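Local coordinates for EpsJ (Vibrio vulnificus, PDB 2RET), which is a pseudopilin of the type II secretion system that forms a binary complex with EpsI, probably as a part of the periplasmic pseudopilus, at residues I92-L97 with S120-L125; L145-V151 with A162-P168. The contacts are given in a common frame with arbitrary orientation. Where two conformers were deposited one is given. Residue numbers count along the deposited sequence, not the author numbering.

Contact 1. Residues I92-L97 with S120-L125; sequences IKDERL and SDVEEL
Ile92 overlaps Val122, with CD1 of Ile92 3.4 Å from CG1 of Val122. The m,m rotamer of Ile92 and the t rotamer of Val122 give this approach. Leu125 extends the apolar patch: its CB is 4.2 Å from Ile92 CG1. Leu97 adds to it, with its CB 4.1 Å from Val122 CG2.

Residues 92-97 form a tight hairpin. Lys93 N donates to Arg96 O at 2.8 Å, and Arg96 N to Lys93 O at 3.0 Å. Asp94 (50/56) and Glu95 (56/28) at the tip both have left-handed backbone angles, as in a type I' turn. Asp121 is left-handed too (52/52).

One direct hydrogen bond joins the segments: Val122 N to Glu95 O, 2.8 Å, 164° at the hydrogen. Asp121 N is equally close to Glu95 O, but its angle is poor. Glu95 CA approaches Val122 O at 3.2 Å as a CA-H...O contact. The CA atoms of Glu95 and Val122 are 4.9 Å apart, those of Arg96 and Ser120 4.4 Å. Water 1 donates to Glu95 OE1 at 2.6 Å and to Asp121 OD1 at 3.0 Å.

The Ser120 backbone bonds helix 10-32: O to Arg17, N to Glu20. Val122 touches Leu155 of strand 148-155. In this pseudopilin fold, the hairpin turn between strands 79-93 and 96-102 of the larger antiparallel sheet is held against the start of strand 122-130 of the smaller.

Contact 2. Residues L145-V151 with A162-P168; sequences LPAAISV and ARTYLTP
Thr167, in the p rotamer (chi1 59°), donates a very short hydrogen bond, 2.4 Å, from OG1 to Pro146 O. It lies beside an antiparallel beta hairpin formed by strands 148-155 and 159-166. Four main-chain bonds join these: Ile149 N to Tyr165 O at 2.9 Å and, at 2.8 Å each, Tyr165 N to Ile149 O, Val151 N to Arg163 O and Arg163 N to Val151 O. A longer bond, Thr167 N to Ala147 O at 3.2 Å, continues the pairing past the strand ends.

Ile149-Tyr165 and Val151-Arg163 are hydrogen-bonded pairs, CA atoms 5.3 and 5.2 Å apart. Ala148-Leu166 and Ser150-Thr164 are non-hydrogen-bonded pairs, at 4.3 and 4.2 Å. The axes of segments 148-151 and 162-166 run antiparallel, at 164°, and approach to 4.5 Å.

The face with Ile149, Val151 and Tyr165 is buried; Val151 and Tyr165 meet helix 10-32. CG2 of Val151 (t) lies 3.9 Å from CE2 of Tyr165 (m), at the ring edge. Ala148, Ser150 and Thr164 on the other face touch Trp135. Along the outer strand, Asn23 of the EpsI chain bonds Ala162 O, Thr164 N and the guanidinium of Arg163, so this edge helps to form the EpsI-EpsJ interface.

Beyond the strands, water 3 donates to Ala147 O at 2.6 Å and Thr167 O at 2.9 Å. On the buried side, Ile149 CD1 rests 3.4 Å from Thr167 CG2.

How the contacts relate
The centres of the two contacts lie 21 Å apart, and both segments of contact 1 precede those of contact 2 along the chain. They share the smaller antiparallel sheet, in which strand 122-130 neighbours strand 148-155. They touch where Leu125 CD1 meets Val151 CG1 at 4.0 Å. Contact 1 sits at the junction with the larger sheet, near the entry to strand 122-130. Contact 2 lies farther along the smaller sheet, in the hairpin that forms one of its edges within this chain. Helix 10-32 reaches both regions. No other chain touches contact 1. It ties the two sheets together within the subunit, whereas the outer edge of contact 2 serves the EpsI interface.

Contact 1. Residues I92-L97 with S120-L125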
loop_
_atom_site.group_PDB
_atom_site.type_symbol
_atom_site.label_atom_id
_atom_site.label_comp_id
_atom_site.label_asym_id
_atom_site.label_seq_id
_atom_site.Cartn_x
_atom_site.Cartn_y
_atom_site.Cartn_z
ATOM N N ILE B 92 -3.094 18.190 31.093
ATOM C CA ILE B 92 -2.644 19.443 31.693
ATOM C C ILE B 92 -2.107 19.158 33.095
ATOM O O ILE B 92 -2.756 18.493 33.898
ATOM C CB ILE B 92 -3.771 20.529 31.775
ATOM C CG1 ILE B 92 -4.406 20.785 30.396
ATOM C CG2 ILE B 92 -3.243 21.865 32.421
ATOM C CD1 ILE B 92 -3.514 21.483 29.409
ATOM N N LYS B 93 -0.912 19.660 33.373
ATOM C CA LYS B 93 -0.366 19.672 34.720
ATOM C C LYS B 93 0.125 21.056 35.055
ATOM O O LYS B 93 1.059 21.538 34.436
ATOM C CB LYS B 93 0.770 18.686 34.851
ATOM C CG LYS B 93 0.294 17.326 35.242
ATOM C CD LYS B 93 -0.021 17.302 36.717
ATOM C CE LYS B 93 -1.297 16.563 36.956
ATOM N NZ LYS B 93 -1.812 16.716 38.344
ATOM N N ASP B 94 -0.542 21.684 36.019
ATOM C CA ASP B 94 -0.214 23.005 36.487
ATOM C C ASP B 94 -0.073 23.999 35.350
ATOM O O ASP B 94 0.958 24.641 35.174
ATOM C CB ASP B 94 0.998 22.934 37.396
ATOM C CG ASP B 94 0.661 22.291 38.758
ATOM O OD1 ASP B 94 -0.236 22.808 39.486
ATOM O OD2 ASP B 94 1.291 21.266 39.086
ATOM N N GLU B 95 -1.160 24.074 34.576
ATOM C CA GLU B 95 -1.281 24.925 33.403
ATOM C C GLU B 95 -0.188 24.688 32.352
ATOM O O GLU B 95 0.179 25.587 31.610
ATOM C CB GLU B 95 -1.379 26.388 33.856
ATOM C CG GLU B 95 -2.712 26.645 34.552
ATOM C CD GLU B 95 -2.885 28.066 35.071
ATOM O OE1 GLU B 95 -1.862 28.792 35.237
ATOM O OE2 GLU B 95 -4.061 28.439 35.332
ATOM N N ARG B 96 0.326 23.466 32.317
ATOM C CA ARG B 96 1.205 23.008 31.262
ATOM C C ARG B 96 0.522 21.889 30.465
ATOM O O ARG B 96 0.048 20.907 31.044
ATOM C CB ARG B 96 2.485 22.399 31.830
ATOM C CG ARG B 96 3.614 23.322 32.098
ATOM C CD ARG B 96 4.876 22.466 32.386
ATOM N NE ARG B 96 4.582 21.329 33.283
ATOM C CZ ARG B 96 4.646 21.365 34.621
ATOM N NH1 ARG B 96 5.030 22.462 35.271
ATOM N NH2 ARG B 96 4.339 20.289 35.327
ATOM N N LEU B 97 0.506 22.025 29.145
ATOM C CA LEU B 97 0.216 20.896 28.289
ATOM C C LEU B 97 1.470 19.991 28.255
ATOM O O LEU B 97 2.586 20.442 28.015
ATOM C CB LEU B 97 -0.233 21.341 26.867
ATOM C CG LEU B 97 -0.753 20.210 25.966
ATOM C CD1 LEU B 97 -2.133 19.774 26.432
ATOM C CD2 LEU B 97 -0.768 20.646 24.501
ATOM N N SER B 120 3.533 25.759 28.044
ATOM C CA SER B 120 3.208 26.389 29.303
ATOM C C SER B 120 2.015 27.320 29.130
ATOM O O SER B 120 1.605 27.634 28.030
ATOM C CB SER B 120 4.415 27.172 29.813
ATOM O OG SER B 120 4.734 28.153 28.844
ATOM N N ASP B 121 1.426 27.705 30.235
ATOM C CA ASP B 121 0.257 28.582 30.236
ATOM C C ASP B 121 -0.883 28.112 29.323
ATOM O O ASP B 121 -1.407 28.881 28.497
ATOM C CB ASP B 121 0.669 30.020 29.916
ATOM C CG ASP B 121 1.404 30.696 31.074
ATOM O OD1 ASP B 121 1.431 30.175 32.221
ATOM O OD2 ASP B 121 1.951 31.779 30.823
ATOM N N VAL B 122 -1.263 26.846 29.505
ATOM C CA VAL B 122 -2.423 26.257 28.834
ATOM C C VAL B 122 -3.414 25.963 29.937
ATOM O O VAL B 122 -3.120 25.214 30.827
ATOM C CB VAL B 122 -2.050 24.986 28.038
ATOM C CG1 VAL B 122 -3.300 24.259 27.535
ATOM C CG2 VAL B 122 -1.169 25.367 26.849
ATOM N N GLU B 123 -4.569 26.585 29.910
ATOM C CA GLU B 123 -5.527 26.398 30.978
ATOM C C GLU B 123 -6.348 25.122 30.784
ATOM O O GLU B 123 -6.628 24.384 31.749
ATOM C CB GLU B 123 -6.449 27.618 31.064
ATOM C CG GLU B 123 -5.733 28.879 31.598
ATOM C CD GLU B 123 -6.485 30.170 31.329
ATOM O OE1 GLU B 123 -7.570 30.130 30.708
ATOM O OE2 GLU B 123 -5.985 31.234 31.757
ATOM N N GLU B 124 -6.710 24.849 29.535
ATOM C CA GLU B 124 -7.706 23.833 29.230
ATOM C C GLU B 124 -7.289 23.123 27.964
ATOM O O GLU B 124 -6.579 23.690 27.119
ATOM C CB GLU B 124 -9.107 24.465 29.063
ATOM C CG GLU B 124 -10.242 23.444 29.126
ATOM C CD GLU B 124 -11.628 24.044 28.920
ATOM O OE1 GLU B 124 -11.903 25.159 29.449
ATOM O OE2 GLU B 124 -12.456 23.376 28.240
ATOM N N LEU B 125 -7.683 21.852 27.936
ATOM C CA LEU B 125 -7.701 20.974 26.814
ATOM C C LEU B 125 -9.153 20.536 26.611
ATOM O O LEU B 125 -9.740 19.984 27.496
ATOM C CB LEU B 125 -6.811 19.744 27.109
ATOM C CG LEU B 125 -6.864 18.572 26.111
ATOM C CD1 LEU B 125 -6.367 19.020 24.752
ATOM C CD2 LEU B 125 -6.097 17.323 26.614
HETATM O O HOH W 1 0.719 28.955 34.923
#

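Contact 2. Residues L145-V151 with A162-P168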
loop_
_atom_site.group_PDB
_atom_site.type_symbol
_atom_site.label_atom_id
_atom_site.label_comp_id
_atom_site.label_asym_id
_atom_site.label_seq_id
_atom_site.Cartn_x
_atom_site.Cartn_y
_atom_site.Cartn_z
ATOM N N LEU B 145 -13.149 4.876 14.477
ATOM C CA LEU B 145 -12.720 6.178 14.979
ATOM C C LEU B 145 -13.711 7.204 14.480
ATOM O O LEU B 145 -14.429 6.940 13.522
ATOM C CB LEU B 145 -11.302 6.530 14.501
ATOM C CG LEU B 145 -10.117 5.784 15.166
ATOM C CD1 LEU B 145 -8.890 5.919 14.314
ATOM C CD2 LEU B 145 -9.849 6.294 16.622
ATOM N N PRO B 146 -13.766 8.387 15.116
ATOM C CA PRO B 146 -14.550 9.464 14.504
ATOM C C PRO B 146 -13.892 9.921 13.197
ATOM O O PRO B 146 -12.670 9.859 13.086
ATOM C CB PRO B 146 -14.495 10.581 15.566
ATOM C CG PRO B 146 -13.190 10.338 16.242
ATOM C CD PRO B 146 -13.105 8.836 16.347
ATOM N N ALA B 147 -14.685 10.365 12.221
ATOM C CA ALA B 147 -14.148 10.823 10.929
ATOM C C ALA B 147 -13.139 12.004 11.106
ATOM O O ALA B 147 -12.211 12.167 10.318
ATOM C CB ALA B 147 -15.335 11.223 9.966
ATOM N N ALA B 148 -13.349 12.798 12.153
ATOM C CA ALA B 148 -12.524 13.968 12.484
ATOM C C ALA B 148 -12.528 14.240 13.998
ATOM O O ALA B 148 -13.428 13.843 14.725
ATOM C CB ALA B 148 -13.000 15.204 11.728
ATOM N N ILE B 149 -11.477 14.911 14.443
ATOM C CA ILE B 149 -11.249 15.268 15.828
ATOM C C ILE B 149 -10.796 16.740 15.815
ATOM O O ILE B 149 -9.993 17.127 15.003
ATOM C CB ILE B 149 -10.151 14.315 16.451
ATOM C CG1 ILE B 149 -10.694 12.881 16.522
ATOM C CG2 ILE B 149 -9.793 14.667 17.891
ATOM C CD1 ILE B 149 -9.610 11.809 16.346
ATOM N N SER B 150 -11.339 17.535 16.719
ATOM C CA SER B 150 -10.984 18.942 16.902
ATOM C C SER B 150 -10.368 19.020 18.293
ATOM O O SER B 150 -11.000 18.668 19.276
ATOM C CB SER B 150 -12.231 19.868 16.834
ATOM O OG SER B 150 -11.887 21.254 17.057
ATOM N N VAL B 151 -9.121 19.460 18.336
ATOM C CA VAL B 151 -8.379 19.649 19.556
ATOM C C VAL B 151 -8.295 21.147 19.805
ATOM O O VAL B 151 -7.724 21.871 19.013
ATOM C CB VAL B 151 -6.979 18.989 19.454
ATOM C CG1 VAL B 151 -6.191 19.202 20.787
ATOM C CG2 VAL B 151 -7.154 17.488 19.137
ATOM N N ALA B 162 -7.656 26.096 17.992
ATOM C CA ALA B 162 -8.142 24.763 17.706
ATOM C C ALA B 162 -7.528 24.212 16.420
ATOM O O ALA B 162 -7.290 24.973 15.468
ATOM C CB ALA B 162 -9.664 24.771 17.596
ATOM N N ARG B 163 -7.258 22.905 16.428
ATOM C CA ARG B 163 -6.867 22.166 15.218
ATOM C C ARG B 163 -7.784 20.951 14.968
ATOM O O ARG B 163 -8.079 20.199 15.861
ATOM C CB ARG B 163 -5.389 21.737 15.261
ATOM C CG ARG B 163 -4.386 22.869 14.946
ATOM C CD ARG B 163 -4.325 23.262 13.448
ATOM N NE ARG B 163 -3.738 22.170 12.669
ATOM C CZ ARG B 163 -4.394 21.327 11.876
ATOM N NH1 ARG B 163 -3.703 20.355 11.290
ATOM N NH2 ARG B 163 -5.698 21.437 11.655
ATOM N N THR B 164 -8.228 20.801 13.728
ATOM C CA THR B 164 -9.059 19.715 13.255
ATOM C C THR B 164 -8.244 18.731 12.446
ATOM O O THR B 164 -7.573 19.126 11.503
ATOM C CB THR B 164 -10.158 20.265 12.296
ATOM O OG1 THR B 164 -10.966 21.213 13.012
ATOM C CG2 THR B 164 -11.042 19.122 11.767
ATOM N N TYR B 165 -8.373 17.452 12.762
ATOM C CA TYR B 165 -7.581 16.402 12.147
ATOM C C TYR B 165 -8.494 15.284 11.674
ATOM O O TYR B 165 -9.450 14.937 12.379
ATOM C CB TYR B 165 -6.623 15.808 13.180
ATOM C CG TYR B 165 -5.730 16.774 13.893
ATOM C CD1 TYR B 165 -4.521 17.178 13.325
ATOM C CD2 TYR B 165 -6.056 17.244 15.160
ATOM C CE1 TYR B 165 -3.688 18.063 13.973
ATOM C CE2 TYR B 165 -5.238 18.120 15.824
ATOM C CZ TYR B 165 -4.037 18.508 15.238
ATOM O OH TYR B 165 -3.195 19.356 15.898
ATOM N N LEU B 166 -8.221 14.736 10.484
ATOM C CA LEU B 166 -9.008 13.607 9.965
ATOM C C LEU B 166 -8.357 12.300 10.352
ATOM O O LEU B 166 -7.169 12.247 10.502
ATOM C CB LEU B 166 -9.164 13.670 8.454
ATOM C CG LEU B 166 -9.791 14.938 7.860
ATOM C CD1 LEU B 166 -10.165 14.668 6.396
ATOM C CD2 LEU B 166 -10.975 15.436 8.631
ATOM N N THR B 167 -9.157 11.263 10.578
ATOM C CA THR B 167 -8.655 9.966 10.991
ATOM C C THR B 167 -8.690 9.016 9.835
ATOM O O THR B 167 -9.335 9.285 8.816
ATOM C CB THR B 167 -9.512 9.330 12.104
ATOM O OG1 THR B 167 -10.857 9.181 11.636
ATOM C CG2 THR B 167 -9.428 10.140 13.407
ATOM N N PRO B 168 -7.971 7.891 9.962
ATOM C CA PRO B 168 -8.092 6.868 8.902
ATOM C C PRO B 168 -9.435 6.125 8.919
ATOM O O PRO B 168 -10.033 5.905 9.987
ATOM C CB PRO B 168 -6.936 5.922 9.185
ATOM C CG PRO B 168 -6.687 6.056 10.667
ATOM C CD PRO B 168 -6.978 7.518 10.989
HETATM O O HOH W 2 -11.913 4.351 11.596
HETATM O O HOH W 3 -11.723 10.799 8.111
#